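Local atomic coordinates of glutathione S-transferase (Bombyx mori, PDB entry 4E8H), a protein that binds glutathione as a homodimer and probably catalyses its transfer to electrophilic substrates. Residues L143-V153 and H182-T192; V166-F175 and D205-L216. One frame throughout, in Å; residues are numbered along the deposited sequence.

Contact 1: L143-V153 and H182-T192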
loop_
_atom_site.group_PDB
_atom_site.type_symbol
_atom_site.label_atom_id
_atom_site.label_comp_id
_atom_site.label_asym_id
_atom_site.label_seq_id
_atom_site.Cartn_x
_atom_site.Cartn_y
_atom_site.Cartn_z
ATOM N N LEU B 143 -9.676 13.005 0.808
ATOM C CA LEU B 143 -8.404 13.732 0.720
ATOM C C LEU B 143 -8.569 15.189 1.149
ATOM O O LEU B 143 -7.737 15.723 1.891
ATOM C CB LEU B 143 -7.805 13.652 -0.689
ATOM C CG LEU B 143 -6.499 14.414 -0.970
ATOM C CD1 LEU B 143 -5.333 13.933 -0.100
ATOM C CD2 LEU B 143 -6.140 14.315 -2.443
ATOM N N ASN B 144 -9.647 15.820 0.685
ATOM C CA ASN B 144 -9.968 17.180 1.100
ATOM C C ASN B 144 -10.114 17.286 2.620
ATOM O O ASN B 144 -9.649 18.252 3.227
ATOM C CB ASN B 144 -11.232 17.690 0.407
ATOM C CG ASN B 144 -11.398 19.190 0.544
ATOM O OD1 ASN B 144 -10.681 19.966 -0.090
ATOM N ND2 ASN B 144 -12.342 19.608 1.379
ATOM N N THR B 145 -10.750 16.283 3.222
ATOM C CA THR B 145 -10.911 16.216 4.675
ATOM C C THR B 145 -9.573 15.995 5.387
ATOM O O THR B 145 -9.321 16.604 6.428
ATOM C CB THR B 145 -11.947 15.137 5.081
ATOM O OG1 THR B 145 -13.196 15.427 4.444
ATOM C CG2 THR B 145 -12.162 15.102 6.597
ATOM N N PHE B 146 -8.714 15.143 4.821
ATOM C CA PHE B 146 -7.383 14.898 5.395
ATOM C C PHE B 146 -6.601 16.203 5.514
ATOM O O PHE B 146 -5.792 16.371 6.428
ATOM C CB PHE B 146 -6.563 13.896 4.564
ATOM C CG PHE B 146 -7.149 12.501 4.496
ATOM C CD1 PHE B 146 -8.157 12.088 5.367
ATOM C CD2 PHE B 146 -6.656 11.589 3.567
ATOM C CE1 PHE B 146 -8.684 10.800 5.290
ATOM C CE2 PHE B 146 -7.170 10.299 3.488
ATOM C CZ PHE B 146 -8.186 9.903 4.351
ATOM N N LEU B 147 -6.860 17.121 4.587
ATOM C CA LEU B 147 -6.156 18.398 4.529
ATOM C C LEU B 147 -6.796 19.515 5.366
ATOM O O LEU B 147 -6.329 20.658 5.335
ATOM C CB LEU B 147 -5.974 18.831 3.069
ATOM C CG LEU B 147 -5.042 17.947 2.233
ATOM C CD1 LEU B 147 -5.320 18.084 0.743
ATOM C CD2 LEU B 147 -3.579 18.231 2.551
ATOM N N ASP B 148 -7.845 19.185 6.119
ATOM C CA ASP B 148 -8.462 20.143 7.041
ATOM C C ASP B 148 -7.497 20.486 8.176
ATOM O O ASP B 148 -7.234 19.659 9.054
ATOM C CB ASP B 148 -9.780 19.602 7.610
ATOM C CG ASP B 148 -10.416 20.545 8.622
ATOM O OD1 ASP B 148 -10.991 21.574 8.203
ATOM O OD2 ASP B 148 -10.350 20.253 9.836
ATOM N N GLY B 149 -6.958 21.703 8.135
ATOM C CA GLY B 149 -6.088 22.208 9.199
ATOM C C GLY B 149 -4.647 21.725 9.168
ATOM O O GLY B 149 -3.927 21.848 10.163
ATOM N N ARG B 150 -4.232 21.161 8.036
ATOM C CA ARG B 150 -2.840 20.790 7.794
ATOM C C ARG B 150 -2.442 21.351 6.444
ATOM O O ARG B 150 -3.241 21.310 5.503
ATOM C CB ARG B 150 -2.658 19.279 7.713
ATOM C CG ARG B 150 -3.354 18.468 8.761
ATOM C CD ARG B 150 -3.131 17.003 8.477
ATOM N NE ARG B 150 -3.388 16.212 9.670
ATOM C CZ ARG B 150 -4.578 15.732 10.015
ATOM N NH1 ARG B 150 -5.645 15.945 9.253
ATOM N NH2 ARG B 150 -4.700 15.027 11.131
ATOM N N PRO B 151 -1.207 21.865 6.327
ATOM C CA PRO B 151 -0.752 22.339 5.024
ATOM C C PRO B 151 -0.359 21.197 4.080
ATOM O O PRO B 151 -0.352 21.384 2.863
ATOM C CB PRO B 151 0.467 23.196 5.368
ATOM C CG PRO B 151 0.974 22.640 6.646
ATOM C CD PRO B 151 -0.223 22.135 7.394
ATOM N N PHE B 152 -0.030 20.035 4.643
ATOM C CA PHE B 152 0.350 18.862 3.854
ATOM C C PHE B 152 -0.399 17.629 4.353
ATOM O O PHE B 152 -0.969 17.657 5.444
ATOM C CB PHE B 152 1.871 18.669 3.875
ATOM C CG PHE B 152 2.624 19.791 3.212
ATOM C CD1 PHE B 152 2.687 19.876 1.823
ATOM C CD2 PHE B 152 3.250 20.775 3.972
ATOM C CE1 PHE B 152 3.370 20.917 1.200
ATOM C CE2 PHE B 152 3.940 21.821 3.356
ATOM C CZ PHE B 152 3.999 21.890 1.968
ATOM N N VAL B 153 -0.406 16.557 3.561
ATOM C CA VAL B 153 -1.282 15.409 3.847
ATOM C C VAL B 153 -1.054 14.751 5.212
ATOM O O VAL B 153 -2.000 14.261 5.826
ATOM C CB VAL B 153 -1.286 14.336 2.715
ATOM C CG1 VAL B 153 -1.848 14.918 1.422
ATOM C CG2 VAL B 153 0.106 13.744 2.494
ATOM N N HIS B 182 -13.023 21.810 -3.992
ATOM C CA HIS B 182 -12.348 21.162 -2.866
ATOM C C HIS B 182 -11.222 22.103 -2.445
ATOM O O HIS B 182 -10.078 21.973 -2.895
ATOM C CB HIS B 182 -11.792 19.780 -3.237
ATOM C CG HIS B 182 -12.830 18.808 -3.710
ATOM N ND1 HIS B 182 -13.284 17.759 -2.937
ATOM C CD2 HIS B 182 -13.486 18.716 -4.891
ATOM C CE1 HIS B 182 -14.182 17.070 -3.619
ATOM N NE2 HIS B 182 -14.323 17.630 -4.807
ATOM N N GLU B 183 -11.568 23.059 -1.587
ATOM C CA GLU B 183 -10.679 24.172 -1.261
ATOM C C GLU B 183 -9.363 23.747 -0.612
ATOM O O GLU B 183 -8.321 24.337 -0.902
ATOM C CB GLU B 183 -11.402 25.217 -0.406
ATOM C CG GLU B 183 -12.572 25.895 -1.121
ATOM C CD GLU B 183 -13.099 27.110 -0.379
ATOM O OE1 GLU B 183 -12.301 28.025 -0.081
ATOM O OE2 GLU B 183 -14.317 27.155 -0.102
ATOM N N ASN B 184 -9.405 22.730 0.249
ATOM C CA ASN B 184 -8.180 22.208 0.854
ATOM C C ASN B 184 -7.242 21.601 -0.184
ATOM O O ASN B 184 -6.036 21.838 -0.141
ATOM C CB ASN B 184 -8.484 21.190 1.957
ATOM C CG ASN B 184 -9.237 21.799 3.124
ATOM O OD1 ASN B 184 -9.080 22.980 3.438
ATOM N ND2 ASN B 184 -10.061 20.988 3.780
ATOM N N ILE B 185 -7.802 20.828 -1.114
ATOM C CA ILE B 185 -7.018 20.246 -2.203
ATOM C C ILE B 185 -6.432 21.352 -3.084
ATOM O O ILE B 185 -5.240 21.327 -3.399
ATOM C CB ILE B 185 -7.830 19.225 -3.054
ATOM C CG1 ILE B 185 -8.274 18.041 -2.185
ATOM C CG2 ILE B 185 -6.999 18.729 -4.249
ATOM C CD1 ILE B 185 -9.056 16.960 -2.925
ATOM N N ALA B 186 -7.264 22.326 -3.451
ATOM C CA ALA B 186 -6.837 23.432 -4.311
ATOM C C ALA B 186 -5.627 24.180 -3.752
ATOM O O ALA B 186 -4.652 24.407 -4.471
ATOM C CB ALA B 186 -7.996 24.395 -4.565
ATOM N N LYS B 187 -5.691 24.547 -2.472
ATOM C CA LYS B 187 -4.612 25.287 -1.811
ATOM C C LYS B 187 -3.377 24.414 -1.611
ATOM O O LYS B 187 -2.249 24.868 -1.817
ATOM C CB LYS B 187 -5.080 25.850 -0.464
ATOM C CG LYS B 187 -6.158 26.921 -0.567
ATOM C CD LYS B 187 -6.781 27.205 0.793
ATOM C CE LYS B 187 -8.114 27.925 0.649
ATOM N NZ LYS B 187 -8.819 28.062 1.955
ATOM N N TRP B 188 -3.602 23.165 -1.207
ATOM C CA TRP B 188 -2.530 22.186 -1.043
ATOM C C TRP B 188 -1.793 21.935 -2.353
ATOM O O TRP B 188 -0.572 21.784 -2.359
ATOM C CB TRP B 188 -3.082 20.869 -0.489
ATOM C CG TRP B 188 -2.151 19.696 -0.642
ATOM C CD1 TRP B 188 -1.192 19.290 0.240
ATOM C CD2 TRP B 188 -2.095 18.777 -1.744
ATOM N NE1 TRP B 188 -0.543 18.178 -0.240
ATOM C CE2 TRP B 188 -1.076 17.842 -1.456
ATOM C CE3 TRP B 188 -2.808 18.654 -2.945
ATOM C CZ2 TRP B 188 -0.749 16.797 -2.326
ATOM C CZ3 TRP B 188 -2.479 17.616 -3.813
ATOM C CH2 TRP B 188 -1.459 16.700 -3.496
ATOM N N PHE B 189 -2.537 21.881 -3.456
ATOM C CA PHE B 189 -1.950 21.610 -4.769
ATOM C C PHE B 189 -1.031 22.750 -5.215
ATOM O O PHE B 189 0.066 22.502 -5.724
ATOM C CB PHE B 189 -3.050 21.308 -5.801
ATOM C CG PHE B 189 -2.542 20.971 -7.185
ATOM C CD1 PHE B 189 -1.575 19.986 -7.385
ATOM C CD2 PHE B 189 -3.071 21.620 -8.299
ATOM C CE1 PHE B 189 -1.123 19.675 -8.674
ATOM C CE2 PHE B 189 -2.630 21.317 -9.589
ATOM C CZ PHE B 189 -1.653 20.344 -9.777
ATOM N N GLU B 190 -1.467 23.991 -5.001
ATOM C CA GLU B 190 -0.647 25.160 -5.329
ATOM C C GLU B 190 0.602 25.196 -4.454
ATOM O O GLU B 190 1.696 25.496 -4.932
ATOM C CB GLU B 190 -1.448 26.460 -5.187
ATOM C CG GLU B 190 -2.639 26.587 -6.145
ATOM C CD GLU B 190 -2.251 26.459 -7.614
ATOM O OE1 GLU B 190 -1.260 27.095 -8.033
ATOM O OE2 GLU B 190 -2.948 25.726 -8.352
ATOM N N ARG B 191 0.424 24.862 -3.177
ATOM C CA ARG B 191 1.508 24.795 -2.201
ATOM C C ARG B 191 2.579 23.764 -2.580
ATOM O O ARG B 191 3.773 24.062 -2.537
ATOM C CB ARG B 191 0.925 24.471 -0.822
ATOM C CG ARG B 191 1.890 24.610 0.348
ATOM C CD ARG B 191 1.192 24.338 1.682
ATOM N NE ARG B 191 0.068 25.247 1.920
ATOM C CZ ARG B 191 -1.209 24.876 2.005
ATOM N NH1 ARG B 191 -1.556 23.600 1.886
ATOM N NH2 ARG B 191 -2.146 25.789 2.221
ATOM N N THR B 192 2.140 22.562 -2.954
ATOM C CA THR B 192 3.041 21.437 -3.221
ATOM C C THR B 192 3.787 21.604 -4.550
ATOM O O THR B 192 4.972 21.271 -4.644
ATOM C CB THR B 192 2.283 20.085 -3.148
ATOM O OG1 THR B 192 1.621 19.982 -1.880
ATOM C CG2 THR B 192 3.229 18.898 -3.316
#
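Leu147 CD1 lies over one face of the Trp188 indole, offset toward the rim, while Thr192 OG1, from the next helical turn, stands near the rim of the opposite face, where it donates to Trp188 O. At the indole edge the carbonyl of Pro151 brings its O to 3.5 Å from Trp188 CD1. The ring of Phe152 is bounded differently: Arg191 CD sits over a face, 3.7 Å from Phe152 CZ, and Thr192 OG1 meets the edge. Arg191 bends at chi3 (-59°), turning its guanidinium back so that NH1 makes a weak bond to Pro151 O. Exchanging Arg191 for an alanine would probably leave that carbonyl without its N-H mate and the Phe152 ring without its aliphatic cover. Nearer the start of helix 183-196, two asparagines join it to the end of helix 130-146. Asn184 ND2 donates to Asn144 O (2.8 Å) from above the carbonyl plane, whereas Asn144 OD1 accepts from Ile185 N at 3.2 Å. Asn144 CB also touches the edge of the His182 ring. Asp162 OD1, at the start of helix 160-174, accepts from both Trp188 NE1 and Val153 N, holding indole and loop within the all-helical C-terminal domain of the glutathione transferase fold.

Contact 2: V166-F175 and D205-L216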
loop_
_atom_site.group_PDB
_atom_site.type_symbol
_atom_site.label_atom_id
_atom_site.label_comp_id
_atom_site.label_asym_id
_atom_site.label_seq_id
_atom_site.Cartn_x
_atom_site.Cartn_y
_atom_site.Cartn_z
ATOM N N VAL B 166 0.299 13.856 -5.298
ATOM C CA VAL B 166 0.301 14.987 -6.240
ATOM C C VAL B 166 0.360 14.556 -7.716
ATOM O O VAL B 166 -0.141 15.269 -8.586
ATOM C CB VAL B 166 1.393 16.056 -5.898
ATOM C CG1 VAL B 166 2.731 15.739 -6.560
ATOM C CG2 VAL B 166 0.922 17.454 -6.288
ATOM N N VAL B 167 0.955 13.393 -7.986
ATOM C CA VAL B 167 0.986 12.843 -9.344
ATOM C C VAL B 167 -0.440 12.653 -9.877
ATOM O O VAL B 167 -0.741 13.027 -11.015
ATOM C CB VAL B 167 1.783 11.510 -9.417
ATOM C CG1 VAL B 167 1.655 10.876 -10.798
ATOM C CG2 VAL B 167 3.253 11.744 -9.085
ATOM N N THR B 168 -1.308 12.095 -9.036
ATOM C CA THR B 168 -2.704 11.841 -9.384
ATOM C C THR B 168 -3.479 13.136 -9.607
ATOM O O THR B 168 -4.284 13.239 -10.539
ATOM C CB THR B 168 -3.382 10.967 -8.303
ATOM O OG1 THR B 168 -2.819 9.652 -8.349
ATOM C CG2 THR B 168 -4.890 10.863 -8.523
ATOM N N ILE B 169 -3.227 14.118 -8.749
ATOM C CA ILE B 169 -3.878 15.417 -8.854
ATOM C C ILE B 169 -3.379 16.148 -10.103
ATOM O O ILE B 169 -4.167 16.798 -10.796
ATOM C CB ILE B 169 -3.702 16.255 -7.554
ATOM C CG1 ILE B 169 -4.234 15.480 -6.332
ATOM C CG2 ILE B 169 -4.386 17.617 -7.670
ATOM C CD1 ILE B 169 -5.688 14.990 -6.442
ATOM N N THR B 170 -2.087 16.012 -10.402
ATOM C CA THR B 170 -1.528 16.541 -11.647
ATOM C C THR B 170 -2.208 15.908 -12.868
ATOM O O THR B 170 -2.574 16.619 -13.808
ATOM C CB THR B 170 0.008 16.352 -11.725
ATOM O OG1 THR B 170 0.629 17.011 -10.613
ATOM C CG2 THR B 170 0.572 16.943 -13.020
ATOM N N ASN B 171 -2.392 14.588 -12.846
ATOM C CA ASN B 171 -3.041 13.897 -13.961
ATOM C C ASN B 171 -4.472 14.368 -14.215
ATOM O O ASN B 171 -4.818 14.708 -15.347
ATOM C CB ASN B 171 -3.005 12.379 -13.777
ATOM C CG ASN B 171 -1.635 11.786 -14.054
ATOM O OD1 ASN B 171 -0.877 12.289 -14.885
ATOM N ND2 ASN B 171 -1.315 10.705 -13.358
ATOM N N ILE B 172 -5.289 14.403 -13.163
ATOM C CA ILE B 172 -6.692 14.807 -13.309
ATOM C C ILE B 172 -6.832 16.269 -13.747
ATOM O O ILE B 172 -7.750 16.610 -14.496
ATOM C CB ILE B 172 -7.566 14.457 -12.065
ATOM C CG1 ILE B 172 -7.183 15.302 -10.839
ATOM C CG2 ILE B 172 -7.494 12.951 -11.768
ATOM C CD1 ILE B 172 -8.183 15.220 -9.684
ATOM N N ASP B 173 -5.912 17.118 -13.290
ATOM C CA ASP B 173 -5.842 18.502 -13.746
ATOM C C ASP B 173 -5.621 18.548 -15.263
ATOM O O ASP B 173 -6.350 19.241 -15.980
ATOM C CB ASP B 173 -4.734 19.256 -13.005
ATOM C CG ASP B 173 -4.641 20.714 -13.412
ATOM O OD1 ASP B 173 -5.622 21.462 -13.211
ATOM O OD2 ASP B 173 -3.574 21.116 -13.924
ATOM N N ALA B 174 -4.637 17.785 -15.741
ATOM C CA ALA B 174 -4.354 17.669 -17.175
ATOM C C ALA B 174 -5.517 17.079 -17.981
ATOM O O ALA B 174 -5.645 17.349 -19.177
ATOM C CB ALA B 174 -3.086 16.857 -17.400
ATOM N N PHE B 175 -6.354 16.274 -17.325
ATOM C CA PHE B 175 -7.509 15.645 -17.981
ATOM C C PHE B 175 -8.753 16.539 -17.969
ATOM O O PHE B 175 -9.783 16.190 -18.554
ATOM C CB PHE B 175 -7.855 14.287 -17.348
ATOM C CG PHE B 175 -6.735 13.271 -17.377
ATOM C CD1 PHE B 175 -5.619 13.428 -18.202
ATOM C CD2 PHE B 175 -6.822 12.127 -16.586
ATOM C CE1 PHE B 175 -4.599 12.477 -18.213
ATOM C CE2 PHE B 175 -5.812 11.169 -16.595
ATOM C CZ PHE B 175 -4.699 11.343 -17.410
ATOM N N ASP B 205 6.520 15.751 -13.773
ATOM C CA ASP B 205 5.094 15.521 -13.532
ATOM C C ASP B 205 4.181 16.128 -14.595
ATOM O O ASP B 205 3.301 15.444 -15.121
ATOM C CB ASP B 205 4.685 15.998 -12.133
ATOM C CG ASP B 205 3.576 15.152 -11.527
ATOM O OD1 ASP B 205 3.339 14.027 -12.018
ATOM O OD2 ASP B 205 2.948 15.604 -10.546
ATOM N N VAL B 206 4.387 17.409 -14.895
ATOM C CA VAL B 206 3.591 18.108 -15.906
ATOM C C VAL B 206 3.788 17.473 -17.287
ATOM O O VAL B 206 2.814 17.226 -18.000
ATOM C CB VAL B 206 3.896 19.634 -15.935
ATOM C CG1 VAL B 206 3.170 20.322 -17.088
ATOM C CG2 VAL B 206 3.504 20.279 -14.616
ATOM N N THR B 207 5.043 17.195 -17.640
ATOM C CA THR B 207 5.381 16.538 -18.906
ATOM C C THR B 207 4.738 15.151 -19.006
ATOM O O THR B 207 4.153 14.812 -20.037
ATOM C CB THR B 207 6.917 16.451 -19.112
ATOM O OG1 THR B 207 7.483 17.766 -19.065
ATOM C CG2 THR B 207 7.263 15.815 -20.459
ATOM N N GLY B 208 4.835 14.369 -17.932
ATOM C CA GLY B 208 4.245 13.030 -17.884
ATOM C C GLY B 208 2.735 13.041 -18.043
ATOM O O GLY B 208 2.178 12.239 -18.797
ATOM N N ALA B 209 2.083 13.962 -17.333
ATOM C CA ALA B 209 0.627 14.110 -17.368
ATOM C C ALA B 209 0.103 14.479 -18.757
ATOM O O ALA B 209 -0.932 13.968 -19.190
ATOM C CB ALA B 209 0.174 15.136 -16.339
ATOM N N LYS B 210 0.822 15.365 -19.445
ATOM C CA LYS B 210 0.449 15.787 -20.793
ATOM C C LYS B 210 0.544 14.645 -21.798
ATOM O O LYS B 210 -0.277 14.551 -22.713
ATOM C CB LYS B 210 1.307 16.964 -21.244
ATOM C CG LYS B 210 0.836 18.309 -20.707
ATOM C CD LYS B 210 1.954 19.336 -20.741
ATOM C CE LYS B 210 2.584 19.421 -22.122
ATOM N NZ LYS B 210 3.933 20.053 -22.085
ATOM N N MET B 211 1.542 13.780 -21.617
ATOM C CA MET B 211 1.701 12.585 -22.445
ATOM C C MET B 211 0.514 11.635 -22.304
ATOM O O MET B 211 -0.007 11.139 -23.307
ATOM C CB MET B 211 3.005 11.861 -22.106
ATOM C CG MET B 211 4.253 12.580 -22.583
ATOM S SD MET B 211 5.735 11.804 -21.920
ATOM C CE MET B 211 7.020 12.747 -22.740
ATOM N N LEU B 212 0.087 11.389 -21.066
ATOM C CA LEU B 212 -1.130 10.622 -20.812
ATOM C C LEU B 212 -2.352 11.327 -21.405
ATOM O O LEU B 212 -3.245 10.675 -21.953
ATOM C CB LEU B 212 -1.333 10.387 -19.308
ATOM C CG LEU B 212 -0.415 9.415 -18.555
ATOM C CD1 LEU B 212 -0.667 9.495 -17.056
ATOM C CD2 LEU B 212 -0.568 7.977 -19.052
ATOM N N ALA B 213 -2.377 12.657 -21.306
ATOM C CA ALA B 213 -3.513 13.457 -21.773
ATOM C C ALA B 213 -3.688 13.454 -23.293
ATOM O O ALA B 213 -4.794 13.681 -23.787
ATOM C CB ALA B 213 -3.418 14.887 -21.247
ATOM N N SER B 214 -2.606 13.196 -24.029
ATOM C CA SER B 214 -2.673 13.128 -25.491
ATOM C C SER B 214 -3.544 11.960 -25.968
ATOM O O SER B 214 -4.004 11.950 -27.112
ATOM C CB SER B 214 -1.271 13.062 -26.110
ATOM O OG SER B 214 -0.597 11.870 -25.750
ATOM N N PHE B 215 -3.777 10.992 -25.081
ATOM C CA PHE B 215 -4.669 9.868 -25.366
ATOM C C PHE B 215 -6.154 10.252 -25.308
ATOM O O PHE B 215 -7.013 9.490 -25.758
ATOM C CB PHE B 215 -4.370 8.686 -24.434
ATOM C CG PHE B 215 -3.076 7.984 -24.743
ATOM C CD1 PHE B 215 -3.056 6.873 -25.584
ATOM C CD2 PHE B 215 -1.875 8.432 -24.199
ATOM C CE1 PHE B 215 -1.860 6.218 -25.876
ATOM C CE2 PHE B 215 -0.673 7.786 -24.485
ATOM C CZ PHE B 215 -0.665 6.676 -25.325
ATOM N N LEU B 216 -6.448 11.431 -24.760
ATOM C CA LEU B 216 -7.818 11.949 -24.721
ATOM C C LEU B 216 -8.221 12.615 -26.039
ATOM O O LEU B 216 -7.408 12.767 -26.952
ATOM C CB LEU B 216 -8.007 12.927 -23.554
ATOM C CG LEU B 216 -8.082 12.354 -22.135
ATOM C CD1 LEU B 216 -7.995 13.467 -21.103
ATOM C CD2 LEU B 216 -9.346 11.530 -21.926
#
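Thr170 OG1 is gripped from several sides: Asp205 OD2 lies 2.7 Å from it across the contact, Val166 O, one turn back in its own helix, is 2.8 Å away, and Tyr201 OH is a further hydrogen-bonding partner. With OG1 set beside the backbone N (chi1 -59°), the hydroxyl can reach both the carbonyl behind it and the facing carboxylate. The other carboxylate oxygen, Asp205 OD1, rests against Val167 CG2 and forms a salt bridge with Arg19, whose NH2 also bonds Asn171 OD1. One guanidinium group thus serves both helices, and its positive charge would be expected to stabilise the buried carboxylate.

Beyond this end the helices meet through alanines, then through larger apolar side chains. Ala209 enters where Thr170, Asn171 and Ala174 meet: its CB lies 3.4 Å from Asn171 OD1 and 3.8 Å from Ala174 CB. At the far end Phe175 turns its ring edge toward Leu212 CB, which is 4.0 Å from Phe175 CZ, while Asn171 O stands above one ring face, near the rim. Leu216 crosses the Phe175 side chain at about a right angle, its CD1 3.8 Å from Phe175 CD1.

The rows Val167-Asn171-Phe175 and Asp205-Ala209-Ala213 are each spaced four residues apart, and the axes of 166-174 and 205-213 cross at -47°, 8.8 Å apart at their closest, consistent with ridges-into-grooves packing of the i±4 class. Helix 93-124 lies against the pair through Tyr114, which touches Asn171 and Phe175. Helix 16-27, which follows strand 7-11 of the thioredoxin-like domain, meets both helices through Arg19, placing the contact at the seam between the two domains.

In the fold
The two contacts alternate along the chain: 143-153, 166-175, 182-192 and 205-216 succeed one another, so each contact bridges over a segment of the other. Their centres are 19 Å apart, yet they touch directly. Trp188 CH2 packs on Val166 CA, and Phe189, on helix 183-196, meets Val166, Ile169 and Thr170. Helix 160-174, which supplies a segment of contact 2, also packs against helix 183-196 of contact 1 and so joins the two. Contact 1 reaches the periphery of the helical domain, whereas in contact 2 Leu212 comes to about 8 Å, side chain to ligand, from bound glutathione, so that packing through helix 160-174 connects the outer contact with the one at the domain interface.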